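Local structure of discoidin-2 (2VM9) at residues D23-A26 against D27-V30; S38-D42 against A43-D47; N114-R117 against N118-V121. The protein binds galactose and N-acetylgalactosamine as a trimeric lectin and may take part in spore formation and in building the spore coat. All blocks are in the same frame, centred on the assembly; numbering follows the deposited sequence. Where two conformers were deposited one is given.

Overall arrangement
From the N terminus, the three contacts follow one another along the chain of the beta-sandwich domain, and none nests in or crosses another. Interaction 1 (23-30) is a tight turn soon after strand 17-20. Interaction 2 (38-47) closes a calcium loop later in the same long connection, before strand 52-53. The two touch where F46 packs on H28 and D27, and both reach the third subunit. Interaction 3 (114-121) closes the connection between strands 102-112 and 121-131, which belong to different sheets of the sandwich; it lies about 7 Å from interaction 2 at the nearest atoms and touches neither of the others.

Interaction 1: residues D23-A26 against D27-V30; sequences DYNA and DHGV. With PO4 (phosphate ion), chain G.
The imidazole of H28 carries Y24 CB over one face, a CH-pi contact with the carbon 4.1 Å from the ring centroid and shifted toward the rim; the F46 ring packs against the opposite face. Beyond CB, the tyrosine ring turns its edge toward the histidine face in a T-shaped pair, centroids 5.3 Å apart and planes at 64°. At the histidine edge both nitrogens are taken. H28 ND1 donates to N25 OD1 (2.8 Å), which lies almost in the ring plane, although the nitrogen itself stands well above the plane of the amide. H28 NE2 points nearly straight at O2 of a phosphate ion, probably from the crystallisation liquor and also bonded by R81, and the separation of NE2 and O2 is very short at 2.5 Å. With a partner at each nitrogen the ring is fixed in rotation, and in this crystal the phosphate may favour its protonated form. A chi1 of 54° folds the N25 side chain over the turn, where its amide reaches forward to H28. The backbone closes the same turn twice: H28 N donates to N25 O (2.9 Å) and G29 N to A26 O (3.2 Å). D23 OD2 meets V30 through a water that donates to the carboxylate and accepts from V30 N, while D23 OD1 bonds S20 OG. The turn forms part of the trimer interface, with D23 OD2 salt-bridged to K31 of the second subunit and D27 OD1 accepting from A26 N of the third. Within its own chain it follows strand 17-20 and lies against strand 52-53, with backbone bonds from Y24 and H28 to S53 and V30 packed on L18 and W52.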
loop_
_atom_site.group_PDB
_atom_site.type_symbol
_atom_site.label_atom_id
_atom_site.label_comp_id
_atom_site.label_asym_id
_atom_site.label_seq_id
_atom_site.Cartn_x
_atom_site.Cartn_y
_atom_site.Cartn_z
ATOM N N ASP A 23 27.871 -8.545 -7.267
ATOM C CA ASP A 23 27.673 -10.010 -7.198
ATOM C C ASP A 23 28.907 -10.636 -7.828
ATOM O O ASP A 23 29.329 -10.219 -8.909
ATOM C CB ASP A 23 26.494 -10.448 -8.068
ATOM C CG ASP A 23 25.147 -10.074 -7.489
ATOM O OD1 ASP A 23 25.048 -9.812 -6.256
ATOM O OD2 ASP A 23 24.171 -10.083 -8.288
ATOM N N TYR A 24 29.465 -11.662 -7.188
ATOM C CA TYR A 24 30.588 -12.352 -7.817
ATOM C C TYR A 24 30.239 -12.745 -9.258
ATOM O O TYR A 24 31.056 -12.618 -10.183
ATOM C CB TYR A 24 30.971 -13.591 -7.015
ATOM C CG TYR A 24 32.345 -14.021 -7.417
ATOM C CD1 TYR A 24 33.466 -13.352 -6.908
ATOM C CD2 TYR A 24 32.530 -15.069 -8.311
ATOM C CE1 TYR A 24 34.760 -13.716 -7.301
ATOM C CE2 TYR A 24 33.827 -15.447 -8.715
ATOM C CZ TYR A 24 34.920 -14.756 -8.211
ATOM O OH TYR A 24 36.206 -15.134 -8.574
ATOM N N ASN A 25 29.007 -13.228 -9.426
ATOM C CA ASN A 25 28.328 -13.273 -10.724
ATOM C C ASN A 25 26.875 -13.624 -10.407
ATOM O O ASN A 25 26.482 -13.643 -9.244
ATOM C CB ASN A 25 28.958 -14.304 -11.672
ATOM C CG ASN A 25 29.044 -15.685 -11.068
ATOM O OD1 ASN A 25 28.147 -16.124 -10.345
ATOM N ND2 ASN A 25 30.135 -16.390 -11.366
ATOM N N ALA A 26 26.064 -13.845 -11.435
ATOM C CA ALA A 26 24.615 -14.020 -11.203
ATOM C C ALA A 26 24.360 -15.302 -10.426
ATOM O O ALA A 26 23.386 -15.388 -9.686
ATOM C CB ALA A 26 23.832 -14.016 -12.545
ATOM N N ASP A 27 25.227 -16.310 -10.591
ATOM C CA ASP A 27 25.103 -17.511 -9.772
ATOM C C ASP A 27 25.513 -17.321 -8.285
ATOM O O ASP A 27 25.412 -18.254 -7.508
ATOM C CB ASP A 27 25.844 -18.697 -10.402
ATOM C CG ASP A 27 25.025 -19.375 -11.473
ATOM O OD1 ASP A 27 23.802 -19.518 -11.283
ATOM O OD2 ASP A 27 25.641 -19.787 -12.480
ATOM N N HIS A 28 25.897 -16.095 -7.904
ATOM C CA HIS A 28 26.131 -15.744 -6.490
ATOM C C HIS A 28 25.256 -14.538 -6.090
ATOM O O HIS A 28 25.586 -13.809 -5.143
ATOM C CB HIS A 28 27.615 -15.363 -6.259
ATOM C CG HIS A 28 28.584 -16.484 -6.506
ATOM N ND1 HIS A 28 28.920 -16.913 -7.772
ATOM C CD2 HIS A 28 29.349 -17.210 -5.647
ATOM C CE1 HIS A 28 29.812 -17.891 -7.683
ATOM N NE2 HIS A 28 30.087 -18.094 -6.404
ATOM N N GLY A 29 24.130 -14.345 -6.787
ATOM C CA GLY A 29 23.294 -13.143 -6.573
ATOM C C GLY A 29 22.415 -13.184 -5.333
ATOM O O GLY A 29 22.319 -14.222 -4.656
ATOM N N VAL A 30 21.748 -12.064 -5.051
ATOM C CA VAL A 30 20.863 -11.969 -3.880
ATOM C C VAL A 30 19.717 -12.978 -3.919
ATOM O O VAL A 30 19.162 -13.313 -2.884
ATOM C CB VAL A 30 20.267 -10.542 -3.687
ATOM C CG1 VAL A 30 21.380 -9.486 -3.553
ATOM C CG2 VAL A 30 19.298 -10.190 -4.830
HETATM P P PO4 G . 32.474 -20.637 -6.306
HETATM O O1 PO4 G . 33.935 -20.585 -5.888
HETATM O O2 PO4 G . 31.704 -19.719 -5.535
HETATM O O3 PO4 G . 31.999 -22.060 -6.094
HETATM O O4 PO4 G . 32.393 -20.382 -7.791
HETATM O O HOH W 1 21.851 -10.022 -7.126
#

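Interaction 2: residues S38-D42 against A43-D47; sequences SNSKD and ASRFD. With CA (calcium ion), chain B.
N39 and D47 meet at a calcium ion, in a metal-binding loop of the F5/8 type C (discoidin) beta-sandwich. The protein supplies N39 OD1 (2.6 Å from the calcium), S40 O and D47 OD1, and four waters fill the remaining positions. One of these waters, the farthest ligand at 2.8 Å from the calcium, also donates to D42 O and so ties the turn to the metal. The N39 and D47 side chains face each other across the site, amide and carboxylate planes 36° apart. Both have chi1 near +60° (57° and 54°), and N39 OD1 comes within 3.1 Å of D47 OD1; sharing the cation makes that closeness tolerable.

Charge pairing is looser. D42 OD2 lies 3.6 Å from R45 NE in a salt bridge whose carboxylate and guanidinium planes are nearly perpendicular, and a water at the guanidinium edge links D42 OD2 to R45 NH2. K41 NZ pairs with E50.

Hydrogen bonds brace the ligands. D47 OD2, the oxygen not on the metal, accepts S40 N at 2.8 Å on its syn lone pair and also bonds S55 OG of the third subunit, so one carboxylate joins the metal, the loop backbone and the trimer interface. R45 NH1 bonds the same S55. N39 ND2 is held by G48 O. In an ST turn, S40 OG accepts from D42 N (3.0 Å). D42 begins a type I turn that ends at R45, and there D42 OD1 takes two donors from one face of its carboxylate: S44 N at 2.9 Å and, on the syn side, S44 OG at 2.7 Å.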
loop_
_atom_site.group_PDB
_atom_site.type_symbol
_atom_site.label_atom_id
_atom_site.label_comp_id
_atom_site.label_asym_id
_atom_site.label_seq_id
_atom_site.Cartn_x
_atom_site.Cartn_y
_atom_site.Cartn_z
ATOM N N SER A 38 19.458 -23.704 0.290
ATOM C CA SER A 38 20.338 -24.792 -0.108
ATOM C C SER A 38 19.842 -25.359 -1.422
ATOM O O SER A 38 18.633 -25.377 -1.693
ATOM C CB SER A 38 20.371 -25.872 0.961
ATOM O OG SER A 38 19.135 -26.546 0.982
ATOM N N ASN A 39 20.772 -25.813 -2.245
ATOM C CA ASN A 39 20.398 -26.304 -3.567
ATOM C C ASN A 39 20.978 -27.710 -3.780
ATOM O O ASN A 39 21.120 -28.463 -2.788
ATOM C CB ASN A 39 20.666 -25.275 -4.676
ATOM C CG ASN A 39 22.129 -24.835 -4.725
ATOM O OD1 ASN A 39 23.007 -25.516 -4.183
ATOM N ND2 ASN A 39 22.395 -23.708 -5.384
ATOM N N SER A 40 21.273 -28.095 -5.016
ATOM C CA SER A 40 21.666 -29.479 -5.258
ATOM C C SER A 40 22.967 -29.817 -4.535
ATOM O O SER A 40 23.897 -28.993 -4.478
ATOM C CB SER A 40 21.806 -29.766 -6.749
ATOM O OG SER A 40 22.187 -31.122 -6.926
ATOM N N LYS A 41 23.024 -31.031 -3.990
ATOM C CA LYS A 41 24.284 -31.528 -3.433
ATOM C C LYS A 41 25.195 -32.188 -4.470
ATOM O O LYS A 41 26.330 -32.559 -4.144
ATOM C CB LYS A 41 24.019 -32.436 -2.227
ATOM C CG LYS A 41 23.242 -31.741 -1.107
ATOM C CD LYS A 41 24.082 -30.689 -0.412
ATOM C CE LYS A 41 23.902 -29.290 -0.995
ATOM N NZ LYS A 41 22.956 -28.521 -0.151
ATOM N N ASP A 42 24.729 -32.266 -5.716
ATOM C CA ASP A 42 25.491 -32.816 -6.810
ATOM C C ASP A 42 26.793 -32.033 -6.972
ATOM O O ASP A 42 26.792 -30.880 -7.404
ATOM C CB ASP A 42 24.665 -32.767 -8.092
ATOM C CG ASP A 42 25.318 -33.492 -9.246
ATOM O OD1 ASP A 42 26.536 -33.802 -9.178
ATOM O OD2 ASP A 42 24.594 -33.754 -10.227
ATOM N N ALA A 43 27.912 -32.665 -6.623
ATOM C CA ALA A 43 29.202 -31.975 -6.688
ATOM C C ALA A 43 29.733 -31.800 -8.121
ATOM O O ALA A 43 30.734 -31.087 -8.351
ATOM C CB ALA A 43 30.218 -32.690 -5.800
ATOM N N SER A 44 29.048 -32.396 -9.089
ATOM C CA SER A 44 29.487 -32.380 -10.487
ATOM C C SER A 44 29.025 -31.178 -11.312
ATOM O O SER A 44 29.380 -31.037 -12.488
ATOM C CB SER A 44 29.074 -33.668 -11.199
ATOM O OG SER A 44 27.725 -33.643 -11.644
ATOM N N ARG A 45 28.208 -30.322 -10.709
ATOM C CA ARG A 45 27.717 -29.148 -11.408
ATOM C C ARG A 45 27.483 -28.044 -10.390
ATOM O O ARG A 45 27.212 -28.320 -9.221
ATOM C CB ARG A 45 26.415 -29.457 -12.172
ATOM C CG ARG A 45 25.219 -29.856 -11.280
ATOM C CD ARG A 45 23.954 -30.153 -12.140
ATOM N NE ARG A 45 22.919 -30.772 -11.314
ATOM C CZ ARG A 45 21.957 -30.086 -10.688
ATOM N NH1 ARG A 45 21.899 -28.768 -10.813
ATOM N NH2 ARG A 45 21.062 -30.724 -9.937
ATOM N N PHE A 46 27.594 -26.804 -10.843
ATOM C CA PHE A 46 27.421 -25.650 -9.972
ATOM C C PHE A 46 26.088 -24.986 -10.308
ATOM O O PHE A 46 25.905 -24.462 -11.405
ATOM C CB PHE A 46 28.572 -24.668 -10.187
ATOM C CG PHE A 46 28.556 -23.516 -9.236
ATOM C CD1 PHE A 46 28.708 -23.741 -7.879
ATOM C CD2 PHE A 46 28.365 -22.211 -9.696
ATOM C CE1 PHE A 46 28.672 -22.694 -6.971
ATOM C CE2 PHE A 46 28.335 -21.155 -8.786
ATOM C CZ PHE A 46 28.494 -21.392 -7.438
ATOM N N ASP A 47 25.162 -25.032 -9.357
ATOM C CA ASP A 47 23.845 -24.440 -9.551
ATOM C C ASP A 47 23.695 -23.103 -8.799
ATOM O O ASP A 47 22.588 -22.546 -8.707
ATOM C CB ASP A 47 22.728 -25.415 -9.177
ATOM C CG ASP A 47 22.850 -25.987 -7.748
ATOM O OD1 ASP A 47 23.921 -25.853 -7.120
ATOM O OD2 ASP A 47 21.864 -26.607 -7.281
HETATM CA CA CA B . 24.959 -26.889 -5.127
HETATM O O HOH W 2 19.928 -22.986 -7.034
HETATM O O HOH W 3 21.891 -33.706 -9.999
HETATM O O HOH W 4 25.281 -28.659 -7.243
HETATM O O HOH W 5 25.356 -26.680 -2.867
HETATM O O HOH W 6 26.537 -25.118 -5.632
HETATM O O HOH W 7 27.269 -27.821 -4.954
#

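Interaction 3: residues N114-R117 against N118-V121; sequences NKDR and NSIV
D116 OD2 accepts the hydroxyl of S119 OG at 2.6 Å, on its syn lone pair. The other oxygen of the same carboxylate, D116 OD1, takes S119 N at 2.9 Å with the nitrogen tilted 32° out of the carboxylate plane, so the acid grips both the side chain and the backbone of one serine. Inside the loop a water lies within bonding distance of D116 O and of S119 O (2.6 Å from S119 O) and can bridge the same two residues on their carbonyl sides, though it cannot donate to all its neighbours at once.

Nearer the strands, the N114 amide passes the V121 side chain, the two running oppositely. N114 ND2 comes alongside V121 CG2 at 3.4 Å and lies 3.0 Å from S119 O, while N114 OD1 bonds T78 OG1 on strand 70-79. R117 leaves the loop, extended from CG to NE, to pair with D85; N118 OD1 is met by R148.

The loop joins strands 102-112 and 121-131 of the discoidin-type sandwich. The D116-S119 closure is polar: two carboxylate bonds, probably helped by the water, hold D116 to S119, and since S119 donates to both oxygens, the carboxylate's rotation is probably fixed.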
loop_
_atom_site.group_PDB
_atom_site.type_symbol
_atom_site.label_atom_id
_atom_site.label_comp_id
_atom_site.label_asym_id
_atom_site.label_seq_id
_atom_site.Cartn_x
_atom_site.Cartn_y
_atom_site.Cartn_z
ATOM N N ASN A 114 28.554 -13.790 12.038
ATOM C CA ASN A 114 28.755 -15.231 11.933
ATOM C C ASN A 114 30.193 -15.709 12.119
ATOM O O ASN A 114 31.139 -14.920 11.997
ATOM C CB ASN A 114 28.172 -15.726 10.616
ATOM C CG ASN A 114 26.704 -15.424 10.517
ATOM O OD1 ASN A 114 26.299 -14.445 9.875
ATOM N ND2 ASN A 114 25.883 -16.228 11.226
ATOM N N LYS A 115 30.340 -16.994 12.443
ATOM C CA LYS A 115 31.656 -17.591 12.647
ATOM C C LYS A 115 31.753 -18.969 11.985
ATOM O O LYS A 115 32.699 -19.735 12.217
ATOM C CB LYS A 115 31.957 -17.680 14.152
ATOM C CG LYS A 115 32.197 -16.339 14.814
ATOM C CD LYS A 115 32.619 -16.536 16.255
ATOM C CE LYS A 115 32.760 -15.179 16.928
ATOM N NZ LYS A 115 32.563 -15.330 18.427
ATOM N N ASP A 116 30.774 -19.298 11.145
ATOM C CA ASP A 116 30.780 -20.595 10.432
ATOM C C ASP A 116 29.777 -20.520 9.280
ATOM O O ASP A 116 29.210 -19.453 9.035
ATOM C CB ASP A 116 30.437 -21.755 11.409
ATOM C CG ASP A 116 28.998 -21.679 11.989
ATOM O OD1 ASP A 116 28.169 -20.857 11.536
ATOM O OD2 ASP A 116 28.682 -22.494 12.892
ATOM N N ARG A 117 29.560 -21.648 8.595
ATOM C CA ARG A 117 28.690 -21.648 7.413
ATOM C C ARG A 117 27.213 -21.529 7.741
ATOM O O ARG A 117 26.486 -20.826 7.029
ATOM C CB ARG A 117 28.888 -22.927 6.620
ATOM C CG ARG A 117 30.232 -23.024 5.890
ATOM C CD ARG A 117 30.105 -24.123 4.856
ATOM N NE ARG A 117 31.397 -24.586 4.332
ATOM C CZ ARG A 117 31.498 -25.606 3.479
ATOM N NH1 ARG A 117 30.401 -26.247 3.058
ATOM N NH2 ARG A 117 32.691 -26.017 3.062
ATOM N N ASN A 118 26.761 -22.257 8.776
ATOM C CA ASN A 118 25.320 -22.540 8.912
ATOM C C ASN A 118 24.627 -22.042 10.150
ATOM O O ASN A 118 23.388 -22.073 10.213
ATOM C CB ASN A 118 25.058 -24.059 8.774
ATOM C CG ASN A 118 25.391 -24.561 7.408
ATOM O OD1 ASN A 118 25.002 -23.976 6.409
ATOM N ND2 ASN A 118 26.116 -25.659 7.345
ATOM N N SER A 119 25.383 -21.643 11.176
ATOM C CA SER A 119 24.715 -21.269 12.418
ATOM C C SER A 119 24.108 -19.885 12.242
ATOM O O SER A 119 24.705 -18.990 11.648
ATOM C CB SER A 119 25.665 -21.262 13.618
ATOM O OG SER A 119 26.279 -22.538 13.775
ATOM N N ILE A 120 22.886 -19.747 12.722
ATOM C CA ILE A 120 22.144 -18.506 12.556
ATOM C C ILE A 120 22.449 -17.553 13.701
ATOM O O ILE A 120 22.449 -17.944 14.880
ATOM C CB ILE A 120 20.642 -18.811 12.451
ATOM C CG1 ILE A 120 20.409 -19.652 11.177
ATOM C CG2 ILE A 120 19.811 -17.472 12.480
ATOM C CD1 ILE A 120 19.005 -20.272 11.073
ATOM N N VAL A 121 22.705 -16.298 13.364
ATOM C CA VAL A 121 22.871 -15.250 14.383
ATOM C C VAL A 121 21.758 -14.237 14.210
ATOM O O VAL A 121 21.586 -13.682 13.136
ATOM C CB VAL A 121 24.263 -14.562 14.301
ATOM C CG1 VAL A 121 24.344 -13.339 15.308
ATOM C CG2 VAL A 121 25.364 -15.607 14.549
HETATM O O HOH W 8 26.572 -18.965 9.780
#